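Local structure of tapirin (Caldicellulosiruptor kristjanssonii, 6N2B) at residues 203-208 against 546-551; 253-258 against 274-279; 357-362 against 378-383; 444-449 against 476-481. The protein probably anchors the bacterium to plant biomass by binding cellulose, through a calcium-containing C-terminal domain built round a beta-helix. One frame throughout, in Å; residues are numbered along the deposited sequence.

Contact 1: 203-208 against 546-551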
# COMPACT_ATOMS: atom_id res chain seq x y z
N ASP A 203 -10.15 10.96 -2.26
CA ASP A 203 -9.55 12.19 -2.76
C ASP A 203 -8.22 11.89 -3.42
O ASP A 203 -7.29 11.41 -2.76
CB ASP A 203 -9.35 13.17 -1.61
CG ASP A 203 -8.86 14.52 -2.06
OD1 ASP A 203 -9.01 14.85 -3.26
OD2 ASP A 203 -8.33 15.26 -1.20
N LEU A 204 -8.10 12.23 -4.71
CA LEU A 204 -6.87 11.95 -5.44
C LEU A 204 -5.66 12.62 -4.79
O LEU A 204 -4.56 12.07 -4.78
CB LEU A 204 -7.01 12.39 -6.90
CG LEU A 204 -5.76 12.50 -7.79
CD1 LEU A 204 -5.34 11.15 -8.36
CD2 LEU A 204 -6.05 13.46 -8.90
N PHE A 205 -5.85 13.81 -4.23
CA PHE A 205 -4.73 14.56 -3.68
C PHE A 205 -4.31 14.10 -2.29
O PHE A 205 -3.38 14.69 -1.72
CB PHE A 205 -5.07 16.06 -3.70
CG PHE A 205 -5.31 16.57 -5.08
CD1 PHE A 205 -4.25 16.80 -5.94
CD2 PHE A 205 -6.60 16.72 -5.57
CE1 PHE A 205 -4.45 17.21 -7.24
CE2 PHE A 205 -6.81 17.12 -6.86
CZ PHE A 205 -5.73 17.38 -7.70
N GLU A 206 -4.96 13.07 -1.75
CA GLU A 206 -4.50 12.41 -0.53
C GLU A 206 -3.42 11.37 -0.81
O GLU A 206 -2.72 10.96 0.12
CB GLU A 206 -5.70 11.78 0.19
CG GLU A 206 -5.41 10.56 1.11
CD GLU A 206 -4.52 10.87 2.32
OE1 GLU A 206 -4.37 12.06 2.70
OE2 GLU A 206 -3.93 9.92 2.89
N TYR A 207 -3.21 10.98 -2.05
CA TYR A 207 -2.35 9.83 -2.32
C TYR A 207 -0.89 10.25 -2.48
O TYR A 207 -0.57 11.25 -3.14
CB TYR A 207 -2.87 9.07 -3.54
CG TYR A 207 -4.08 8.30 -3.08
CD1 TYR A 207 -5.33 8.92 -2.98
CD2 TYR A 207 -3.97 6.98 -2.66
CE1 TYR A 207 -6.44 8.23 -2.51
CE2 TYR A 207 -5.06 6.28 -2.18
CZ TYR A 207 -6.29 6.91 -2.10
OH TYR A 207 -7.37 6.19 -1.62
N ALA A 208 -0.01 9.51 -1.79
CA ALA A 208 1.41 9.58 -2.10
C ALA A 208 1.71 8.84 -3.39
O ALA A 208 2.52 9.30 -4.22
CB ALA A 208 2.22 9.02 -0.94
N LEU A 546 -5.78 16.03 -15.98
CA LEU A 546 -6.49 14.75 -15.95
C LEU A 546 -8.00 14.89 -16.12
O LEU A 546 -8.69 13.86 -16.14
CB LEU A 546 -6.22 14.01 -14.63
CG LEU A 546 -4.77 13.77 -14.25
CD1 LEU A 546 -4.69 13.08 -12.88
CD2 LEU A 546 -4.06 12.97 -15.35
N ASN A 547 -8.53 16.11 -16.21
CA ASN A 547 -9.97 16.34 -16.26
C ASN A 547 -10.62 15.64 -15.07
O ASN A 547 -11.45 14.74 -15.20
CB ASN A 547 -10.54 15.88 -17.60
CG ASN A 547 -11.92 16.45 -17.89
OD1 ASN A 547 -12.38 17.38 -17.23
ND2 ASN A 547 -12.58 15.90 -18.91
N TYR A 548 -10.15 16.04 -13.89
CA TYR A 548 -10.46 15.37 -12.64
C TYR A 548 -11.62 16.06 -11.97
O TYR A 548 -11.64 17.29 -11.89
CB TYR A 548 -9.25 15.38 -11.71
CG TYR A 548 -9.53 14.72 -10.37
CD1 TYR A 548 -9.90 13.37 -10.31
CD2 TYR A 548 -9.45 15.44 -9.19
CE1 TYR A 548 -10.17 12.78 -9.08
CE2 TYR A 548 -9.72 14.85 -7.96
CZ TYR A 548 -10.08 13.52 -7.91
OH TYR A 548 -10.34 12.94 -6.70
N ILE A 549 -12.58 15.29 -11.49
CA ILE A 549 -13.72 15.81 -10.73
C ILE A 549 -13.69 15.21 -9.33
O ILE A 549 -14.06 14.05 -9.13
CB ILE A 549 -15.06 15.51 -11.44
CG1 ILE A 549 -15.04 16.00 -12.88
CG2 ILE A 549 -16.20 16.18 -10.68
CD1 ILE A 549 -15.61 15.03 -13.86
N PRO A 550 -13.27 15.98 -8.33
CA PRO A 550 -13.24 15.46 -6.96
C PRO A 550 -14.64 15.13 -6.47
O PRO A 550 -15.59 15.89 -6.71
CB PRO A 550 -12.62 16.62 -6.15
CG PRO A 550 -12.50 17.77 -7.09
CD PRO A 550 -12.50 17.22 -8.47
N PRO A 551 -14.79 14.02 -5.74
CA PRO A 551 -16.13 13.49 -5.38
C PRO A 551 -16.93 14.41 -4.47
O PRO A 551 -18.05 14.81 -4.84
CB PRO A 551 -15.80 12.17 -4.68
CG PRO A 551 -14.44 11.81 -5.17
CD PRO A 551 -13.71 13.09 -5.37
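Tyr548 lays its ring against Leu204 where the C-terminal tail runs past the entry to the beta-helix. The tail has just left helix 536-546 through a Schellman motif at Asn547, and Leu204 opens the short 3-10 segment 204-206 that leads into strand 207-211. Tyr548 CG is anti to its backbone N (chi1 179°), which sends the ring out from the tail toward this segment. There the CD2 methyl of Leu204 sits over the centre of one face, a CH-pi contact at 3.8 Å from the Tyr548 ring centroid, while Pro550 N of the tail lies over the opposite face, nearer the rim. The two side chains run antiparallel alongside each other, so Leu204 CB reaches the phenol end, 3.4 Å from Tyr548 CZ. The hydroxyl is gripped as well: Leu204 N donates to Tyr548 OH at 3.1 Å and 156°. Leu204 CD2 also lies over the Phe205 ring, toward its rim, and meets Leu546 CD1 at 4.2 Å. Phe205 and Tyr548 meet obliquely, planes 78° apart, with Phe205 CE2 3.9 Å from Tyr548 CE2; Phe205 packs further onto Ile542 and Thr543 of helix 536-546. The Asp203 side chain crosses that of Tyr548 at about a right angle. Its OD2 forms a salt bridge with Arg533, and its OD1 accepts a weak hydrogen bond from Phe205 N at 3.5 Å.

Contact 2: 253-258 against 274-279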
# COMPACT_ATOMS: atom_id res chain seq x y z
N PRO A 253 -6.24 -7.50 -9.00
CA PRO A 253 -6.35 -8.90 -8.54
C PRO A 253 -5.35 -9.38 -7.48
O PRO A 253 -5.63 -10.39 -6.82
CB PRO A 253 -6.18 -9.71 -9.84
CG PRO A 253 -5.50 -8.80 -10.79
CD PRO A 253 -5.95 -7.41 -10.44
N GLU A 254 -4.19 -8.75 -7.31
CA GLU A 254 -3.21 -9.21 -6.33
C GLU A 254 -2.55 -8.02 -5.67
O GLU A 254 -2.45 -6.94 -6.27
CB GLU A 254 -2.08 -10.10 -6.91
CG GLU A 254 -2.39 -10.96 -8.13
CD GLU A 254 -1.14 -11.68 -8.70
OE1 GLU A 254 -0.62 -11.25 -9.76
OE2 GLU A 254 -0.67 -12.65 -8.06
N VAL A 255 -2.10 -8.23 -4.43
CA VAL A 255 -1.06 -7.43 -3.80
C VAL A 255 -0.03 -8.42 -3.31
O VAL A 255 -0.30 -9.18 -2.38
CB VAL A 255 -1.57 -6.56 -2.65
CG1 VAL A 255 -0.40 -5.80 -2.02
CG2 VAL A 255 -2.62 -5.59 -3.13
N ILE A 256 1.13 -8.44 -3.93
CA ILE A 256 2.16 -9.42 -3.63
C ILE A 256 3.32 -8.68 -3.00
O ILE A 256 3.99 -7.88 -3.67
CB ILE A 256 2.60 -10.18 -4.88
CG1 ILE A 256 1.39 -10.67 -5.69
CG2 ILE A 256 3.56 -11.30 -4.49
CD1 ILE A 256 0.55 -11.79 -5.05
N VAL A 257 3.58 -8.96 -1.73
CA VAL A 257 4.73 -8.40 -1.03
C VAL A 257 5.79 -9.49 -0.95
O VAL A 257 5.60 -10.50 -0.27
CB VAL A 257 4.33 -7.89 0.37
CG1 VAL A 257 5.56 -7.46 1.15
CG2 VAL A 257 3.32 -6.75 0.24
N ASN A 258 6.91 -9.29 -1.65
CA ASN A 258 7.98 -10.28 -1.73
C ASN A 258 9.17 -9.86 -0.87
O ASN A 258 9.31 -8.69 -0.49
CB ASN A 258 8.45 -10.48 -3.17
CG ASN A 258 7.44 -11.24 -4.02
OD1 ASN A 258 6.73 -12.12 -3.53
ND2 ASN A 258 7.36 -10.90 -5.30
N ASN A 274 -9.04 -8.48 -4.16
CA ASN A 274 -9.07 -9.93 -4.28
C ASN A 274 -8.15 -10.63 -3.29
O ASN A 274 -8.64 -11.28 -2.36
CB ASN A 274 -8.74 -10.35 -5.71
CG ASN A 274 -8.73 -11.85 -5.88
OD1 ASN A 274 -9.75 -12.52 -5.69
ND2 ASN A 274 -7.56 -12.41 -6.23
N LYS A 275 -6.82 -10.55 -3.45
CA LYS A 275 -5.89 -11.36 -2.68
C LYS A 275 -4.69 -10.52 -2.21
O LYS A 275 -4.24 -9.61 -2.92
CB LYS A 275 -5.43 -12.58 -3.52
CG LYS A 275 -3.93 -12.84 -3.62
CD LYS A 275 -3.60 -14.05 -4.52
CE LYS A 275 -3.39 -13.64 -5.99
NZ LYS A 275 -2.90 -14.76 -6.85
N LEU A 276 -4.20 -10.81 -1.01
CA LEU A 276 -2.99 -10.21 -0.45
C LEU A 276 -2.05 -11.34 -0.03
O LEU A 276 -2.48 -12.31 0.59
CB LEU A 276 -3.30 -9.30 0.74
CG LEU A 276 -2.17 -8.81 1.65
CD1 LEU A 276 -1.08 -8.11 0.84
CD2 LEU A 276 -2.72 -7.88 2.73
N VAL A 277 -0.78 -11.23 -0.39
CA VAL A 277 0.17 -12.30 -0.13
C VAL A 277 1.47 -11.69 0.35
O VAL A 277 2.13 -10.97 -0.40
CB VAL A 277 0.42 -13.18 -1.37
CG1 VAL A 277 1.34 -14.33 -1.03
CG2 VAL A 277 -0.88 -13.72 -1.91
N PHE A 278 1.84 -11.97 1.60
CA PHE A 278 3.21 -11.79 2.05
C PHE A 278 3.95 -13.09 1.77
O PHE A 278 3.65 -14.12 2.38
CB PHE A 278 3.27 -11.44 3.53
CG PHE A 278 2.89 -10.04 3.82
CD1 PHE A 278 1.56 -9.68 3.90
CD2 PHE A 278 3.86 -9.07 4.01
CE1 PHE A 278 1.20 -8.38 4.17
CE2 PHE A 278 3.51 -7.77 4.28
CZ PHE A 278 2.17 -7.43 4.37
N ASN A 279 4.91 -13.05 0.86
CA ASN A 279 5.43 -14.30 0.31
C ASN A 279 6.40 -15.01 1.24
O ASN A 279 6.50 -16.24 1.20
CB ASN A 279 6.10 -14.02 -1.03
CG ASN A 279 5.75 -15.06 -2.04
OD1 ASN A 279 4.61 -15.13 -2.49
ND2 ASN A 279 6.73 -15.89 -2.40
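Val257 and Phe278 lie side by side and point the same way, with Val257 CB over one face of the Phe278 ring and Val257 CG1 3.7 Å from Phe278 CD2. On the same buried face Val255 CG1 meets Leu276 CD1 at 3.7 Å. The other face carries Ile256, whose CD1 comes to 3.9 Å from Val277 CB, and the charged pair Glu254 and Lys275. The two charged side chains lie alongside each other. Lys275 bends at chi3 (90°), which places CE 3.6 Å from Glu254 CG, and the salt bridge from Lys275 NZ to Glu254 OE2 is a weak one at 3.3 Å. The stronger partner of the carboxylate is Arg233, bound to OE1. An alanine in place of Glu254 would probably leave both Arg233 and Lys275 without their shared counter-charge and free the lysine tail to swing. What positions all these pairs is the backbone ladder: Val255 N to Lys275 O, Val277 N to Val255 O, Val257 N to Val277 O and Asn279 N to Val257 O. At its start Asn274 ND2 donates to Pro253 O at 2.9 Å and 163°, within both the amide and the carbonyl planes. Beyond the pair, strand 234-236 flanks 254-257 and strand 300-303 flanks 275-278. Residues stacked in register on strands 7° from parallel, with apolar pairs on the buried face, are typical of a parallel beta-helix.

Contact 3: 357-362 against 378-383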
# COMPACT_ATOMS: atom_id res chain seq x y z
N CYS A 357 -15.21 -17.05 12.15
CA CYS A 357 -14.86 -17.65 10.87
C CYS A 357 -15.80 -18.80 10.59
O CYS A 357 -16.18 -19.53 11.51
CB CYS A 357 -13.41 -18.14 10.86
SG CYS A 357 -12.97 -19.28 12.19
N ASP A 358 -16.20 -18.96 9.33
CA ASP A 358 -17.05 -20.09 8.98
C ASP A 358 -16.31 -21.40 9.20
O ASP A 358 -16.90 -22.39 9.63
CB ASP A 358 -17.53 -19.97 7.53
CG ASP A 358 -18.40 -21.15 7.09
OD1 ASP A 358 -19.58 -21.21 7.50
OD2 ASP A 358 -17.89 -22.02 6.33
N GLN A 359 -15.01 -21.42 8.93
CA GLN A 359 -14.19 -22.60 9.15
C GLN A 359 -12.88 -22.24 9.84
O GLN A 359 -12.32 -21.15 9.62
CB GLN A 359 -13.90 -23.32 7.84
CG GLN A 359 -15.06 -24.14 7.34
CD GLN A 359 -14.82 -24.67 5.96
OE1 GLN A 359 -13.78 -25.27 5.68
NE2 GLN A 359 -15.79 -24.44 5.08
N LEU A 360 -12.39 -23.16 10.65
CA LEU A 360 -11.12 -23.01 11.33
C LEU A 360 -10.31 -24.29 11.16
O LEU A 360 -10.75 -25.36 11.59
CB LEU A 360 -11.32 -22.71 12.81
CG LEU A 360 -10.10 -22.87 13.71
CD1 LEU A 360 -8.98 -21.95 13.27
CD2 LEU A 360 -10.50 -22.60 15.13
N GLU A 361 -9.15 -24.18 10.53
CA GLU A 361 -8.25 -25.30 10.32
C GLU A 361 -6.91 -24.98 10.97
O GLU A 361 -6.37 -23.90 10.76
CB GLU A 361 -8.07 -25.58 8.83
CG GLU A 361 -7.29 -26.85 8.50
CD GLU A 361 -6.90 -26.94 7.03
OE1 GLU A 361 -5.71 -27.26 6.74
OE2 GLU A 361 -7.77 -26.69 6.17
N VAL A 362 -6.39 -25.91 11.78
CA VAL A 362 -5.06 -25.81 12.38
C VAL A 362 -4.33 -27.12 12.10
O VAL A 362 -4.94 -28.19 12.13
CB VAL A 362 -5.12 -25.52 13.89
CG1 VAL A 362 -3.72 -25.22 14.45
CG2 VAL A 362 -6.08 -24.37 14.17
N THR A 378 -16.34 -20.32 15.54
CA THR A 378 -16.26 -20.97 14.24
C THR A 378 -17.46 -21.89 14.02
O THR A 378 -18.04 -22.41 14.98
CB THR A 378 -14.95 -21.78 14.08
OG1 THR A 378 -14.77 -22.15 12.71
CG2 THR A 378 -14.94 -23.03 14.96
N ARG A 379 -17.85 -22.07 12.77
CA ARG A 379 -18.94 -22.98 12.44
C ARG A 379 -18.47 -24.42 12.24
O ARG A 379 -19.28 -25.35 12.42
CB ARG A 379 -19.69 -22.50 11.18
CG ARG A 379 -20.43 -21.18 11.39
CD ARG A 379 -21.46 -20.89 10.30
NE ARG A 379 -22.04 -19.55 10.47
CZ ARG A 379 -21.69 -18.48 9.75
NH1 ARG A 379 -20.76 -18.58 8.80
NH2 ARG A 379 -22.26 -17.30 9.97
N ALA A 380 -17.20 -24.62 11.89
CA ALA A 380 -16.60 -25.94 11.75
C ALA A 380 -15.12 -25.83 12.06
O ALA A 380 -14.51 -24.76 11.89
CB ALA A 380 -16.81 -26.52 10.35
N ILE A 381 -14.53 -26.94 12.49
CA ILE A 381 -13.17 -26.97 13.03
C ILE A 381 -12.49 -28.25 12.58
O ILE A 381 -13.13 -29.27 12.32
CB ILE A 381 -13.20 -26.86 14.57
CG1 ILE A 381 -11.80 -26.65 15.16
CG2 ILE A 381 -13.87 -28.08 15.16
CD1 ILE A 381 -11.82 -26.23 16.61
N SER A 382 -11.15 -28.20 12.50
CA SER A 382 -10.38 -29.36 12.07
C SER A 382 -8.95 -29.17 12.57
O SER A 382 -8.16 -28.47 11.93
CB SER A 382 -10.41 -29.52 10.55
OG SER A 382 -9.33 -30.33 10.11
N ILE A 383 -8.63 -29.82 13.68
CA ILE A 383 -7.32 -29.70 14.31
C ILE A 383 -6.62 -31.04 14.18
O ILE A 383 -6.94 -31.98 14.92
CB ILE A 383 -7.43 -29.29 15.78
CG1 ILE A 383 -8.46 -28.18 15.94
CG2 ILE A 383 -6.10 -28.83 16.29
CD1 ILE A 383 -8.89 -28.00 17.36
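Cys357 meets Thr378 side chain to side chain: chi1 of 55° puts SG beside Thr378 OG1, 3.4 Å away. The carbonyl O of Cys357 accepts from Arg379 N. At Asp358 the chain turns a corner, as the other segment does at Arg379, and here the charged groups meet. Arg379 runs extended from CG to NE, crosses Asp358 at about a right angle, and NH1 donates to Asp358 OD1 at 3.2 Å in a salt bridge. The oxygen uses its anti lone pair and lies close to the guanidinium plane, the two flat groups being turned 50° apart. Arg379 NH2 also donates to Ala400 O, and the guanidinium makes a cation-pi contact with Phe402. Past the corner, strands 359-362 and 380-383 lie only 4° from parallel, successive coils of a right-handed parallel beta-helix stacked in exact register. Leu360 N donates to Ala380 O at 2.9 Å, and Thr378 OG1 reaches the same oxygen at 2.7 Å from the opposite face of its plane, so two donors hold it. Leu360 lies beside Ile381 pointing the same way, CD2 4.1 Å from CD1. Glu361, on the other face, has its carboxylate in salt bridges with Lys338 and Arg363. Val362 N then donates to Ser382 O at 3.1 Å, and Val362 CB lies 4.2 Å from Ile383 CG2.

Contact 4: 444-449 against 476-481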
# COMPACT_ATOMS: atom_id res chain seq x y z
N ALA A 444 4.78 29.24 -3.20
CA ALA A 444 4.86 28.29 -2.11
C ALA A 444 6.28 28.23 -1.55
O ALA A 444 7.25 28.68 -2.17
CB ALA A 444 4.42 26.91 -2.58
N THR A 445 6.39 27.67 -0.35
CA THR A 445 7.68 27.50 0.31
C THR A 445 7.71 26.13 0.96
O THR A 445 6.93 25.87 1.89
CB THR A 445 7.91 28.59 1.36
OG1 THR A 445 7.69 29.87 0.77
CG2 THR A 445 9.33 28.50 1.93
N PRO A 446 8.53 25.19 0.46
CA PRO A 446 9.41 25.28 -0.70
C PRO A 446 8.68 25.39 -2.02
O PRO A 446 7.47 25.17 -2.07
CB PRO A 446 10.18 23.95 -0.66
CG PRO A 446 9.89 23.35 0.68
CD PRO A 446 8.54 23.84 1.05
N TRP A 447 9.42 25.71 -3.08
CA TRP A 447 8.84 25.75 -4.42
C TRP A 447 8.25 24.40 -4.78
O TRP A 447 8.76 23.34 -4.40
CB TRP A 447 9.91 26.12 -5.45
CG TRP A 447 10.49 27.48 -5.30
CD1 TRP A 447 9.99 28.52 -4.54
CD2 TRP A 447 11.67 27.96 -5.92
NE1 TRP A 447 10.82 29.62 -4.67
CE2 TRP A 447 11.85 29.30 -5.51
CE3 TRP A 447 12.61 27.39 -6.80
CZ2 TRP A 447 12.92 30.07 -5.93
CZ3 TRP A 447 13.67 28.15 -7.22
CH2 TRP A 447 13.82 29.49 -6.79
N GLU A 448 7.16 24.44 -5.54
CA GLU A 448 6.46 23.24 -5.96
C GLU A 448 6.44 23.19 -7.48
O GLU A 448 6.23 24.20 -8.15
CB GLU A 448 5.03 23.22 -5.40
CG GLU A 448 4.94 23.36 -3.88
CD GLU A 448 3.51 23.14 -3.35
OE1 GLU A 448 2.61 22.76 -4.16
OE2 GLU A 448 3.29 23.35 -2.13
N ILE A 449 6.70 22.01 -8.04
CA ILE A 449 6.63 21.83 -9.48
C ILE A 449 6.04 20.46 -9.71
O ILE A 449 6.36 19.51 -8.99
CB ILE A 449 8.00 21.98 -10.18
CG1 ILE A 449 7.89 21.61 -11.66
CG2 ILE A 449 9.08 21.16 -9.52
CD1 ILE A 449 9.00 22.22 -12.54
N ASN A 476 15.34 21.16 -1.69
CA ASN A 476 14.09 21.16 -0.94
C ASN A 476 12.84 21.24 -1.84
O ASN A 476 11.73 21.36 -1.31
CB ASN A 476 14.09 22.31 0.10
CG ASN A 476 13.81 23.70 -0.52
OD1 ASN A 476 13.77 23.88 -1.73
ND2 ASN A 476 13.60 24.69 0.35
N VAL A 477 12.98 21.16 -3.16
CA VAL A 477 11.82 21.36 -4.03
C VAL A 477 10.80 20.24 -3.83
O VAL A 477 11.16 19.07 -3.70
CB VAL A 477 12.23 21.51 -5.51
CG1 VAL A 477 12.86 20.25 -6.06
CG2 VAL A 477 11.02 21.90 -6.34
N ARG A 478 9.53 20.62 -3.73
CA ARG A 478 8.44 19.66 -3.68
C ARG A 478 8.13 19.21 -5.09
O ARG A 478 7.84 20.03 -5.97
CB ARG A 478 7.21 20.29 -3.03
CG ARG A 478 7.42 20.74 -1.60
CD ARG A 478 7.18 19.57 -0.68
NE ARG A 478 7.82 19.75 0.62
CZ ARG A 478 7.27 20.41 1.64
NH1 ARG A 478 6.07 20.95 1.51
NH2 ARG A 478 7.93 20.52 2.77
N LEU A 479 8.19 17.90 -5.31
CA LEU A 479 8.10 17.30 -6.63
C LEU A 479 6.84 16.45 -6.75
O LEU A 479 6.60 15.56 -5.92
CB LEU A 479 9.33 16.45 -6.89
CG LEU A 479 10.12 16.56 -8.18
CD1 LEU A 479 10.87 15.26 -8.38
CD2 LEU A 479 9.20 16.85 -9.34
N TYR A 480 6.03 16.73 -7.76
CA TYR A 480 4.85 15.94 -8.09
C TYR A 480 5.06 15.36 -9.49
O TYR A 480 5.10 16.11 -10.48
CB TYR A 480 3.59 16.80 -8.01
CG TYR A 480 3.44 17.36 -6.64
CD1 TYR A 480 4.13 18.51 -6.28
CD2 TYR A 480 2.67 16.70 -5.68
CE1 TYR A 480 4.03 19.01 -4.99
CE2 TYR A 480 2.56 17.19 -4.40
CZ TYR A 480 3.25 18.34 -4.06
OH TYR A 480 3.15 18.83 -2.78
N LEU A 481 5.27 14.05 -9.57
CA LEU A 481 5.56 13.39 -10.83
C LEU A 481 4.28 12.75 -11.34
O LEU A 481 3.64 11.98 -10.62
CB LEU A 481 6.63 12.31 -10.66
CG LEU A 481 7.92 12.62 -9.89
CD1 LEU A 481 8.76 11.37 -9.65
CD2 LEU A 481 8.73 13.66 -10.63
O HOH W 1 12.61 26.43 -2.81
O HOH W 2 3.91 20.74 -0.73
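Ile449 and Val477 form one closely fitted part of this contact, their CG2 methyls 3.8 Å apart. Val477 CG2, anti to its backbone N (chi1 64° for CG1), also rests against Trp447 O, and Leu479 CD2 approaches Ile449 CG2 on the same face. Pro446 packs as tightly: after a cis peptide, it sets CD over the centre of the Arg478 guanidinium, 3.7 Å from CZ, and its CB lies against the Asn476 amide, 3.6 Å from ND2. The backbones are tied by Arg478 N to Trp447 O, Ile449 N to Arg478 O and Tyr480 N to Ile449 O, and Ile449 O also meets the Tyr480 ring at its edge. This is a parallel pairing of strands 448-453 and 478-483, with helix 459-470 between them in the sequence. It belongs to the calcium-bearing end of the domain: the Ile449 side chain lies about 5 Å from that of Glu465, a calcium ligand. Two water-bridged places are looser and wetter. One water joins Trp447 N to Asn476 OD1. A second lies at the edge of the guanidinium, accepting from Arg478 NH1 at 3.1 Å and donating to Glu448 OE2 and Tyr480 OH, so it bridges charges whose nearest atoms, Glu448 OE2 and Arg478 NH1, are 5.2 Å apart. An alanine in place of Arg478 would probably uncover Pro446 CD and leave Glu448 without that water-linked positive charge. The other carboxylate oxygen, Glu448 OE1, accepts from Gly535 N, while Tyr480 OH is hydrogen-bonded to Lys532 O.

Overall arrangement
Contacts 2 and 3 sit on the same parallel sheet of the beta-helix, centres about 23 Å apart, with strands 300-303, 319-322 and 338-341 between them; contact 3 includes one of its two edge strands, 380-384. Along the chain they come in that order, followed by contact 4. Contact 1 joins residues near the start of the modelled chain to its C-terminal tail, so the other three all fall between its halves. Contacts 1 and 4 are neighbours, centres about 18 Å apart, linked through strand 510-513, which pairs with both 207-211 and 478-483; helix 536-546 touches both. Contacts 3 and 4 lie about 53 Å apart, marking an elongated domain with calcium bound at the end opposite contact 3.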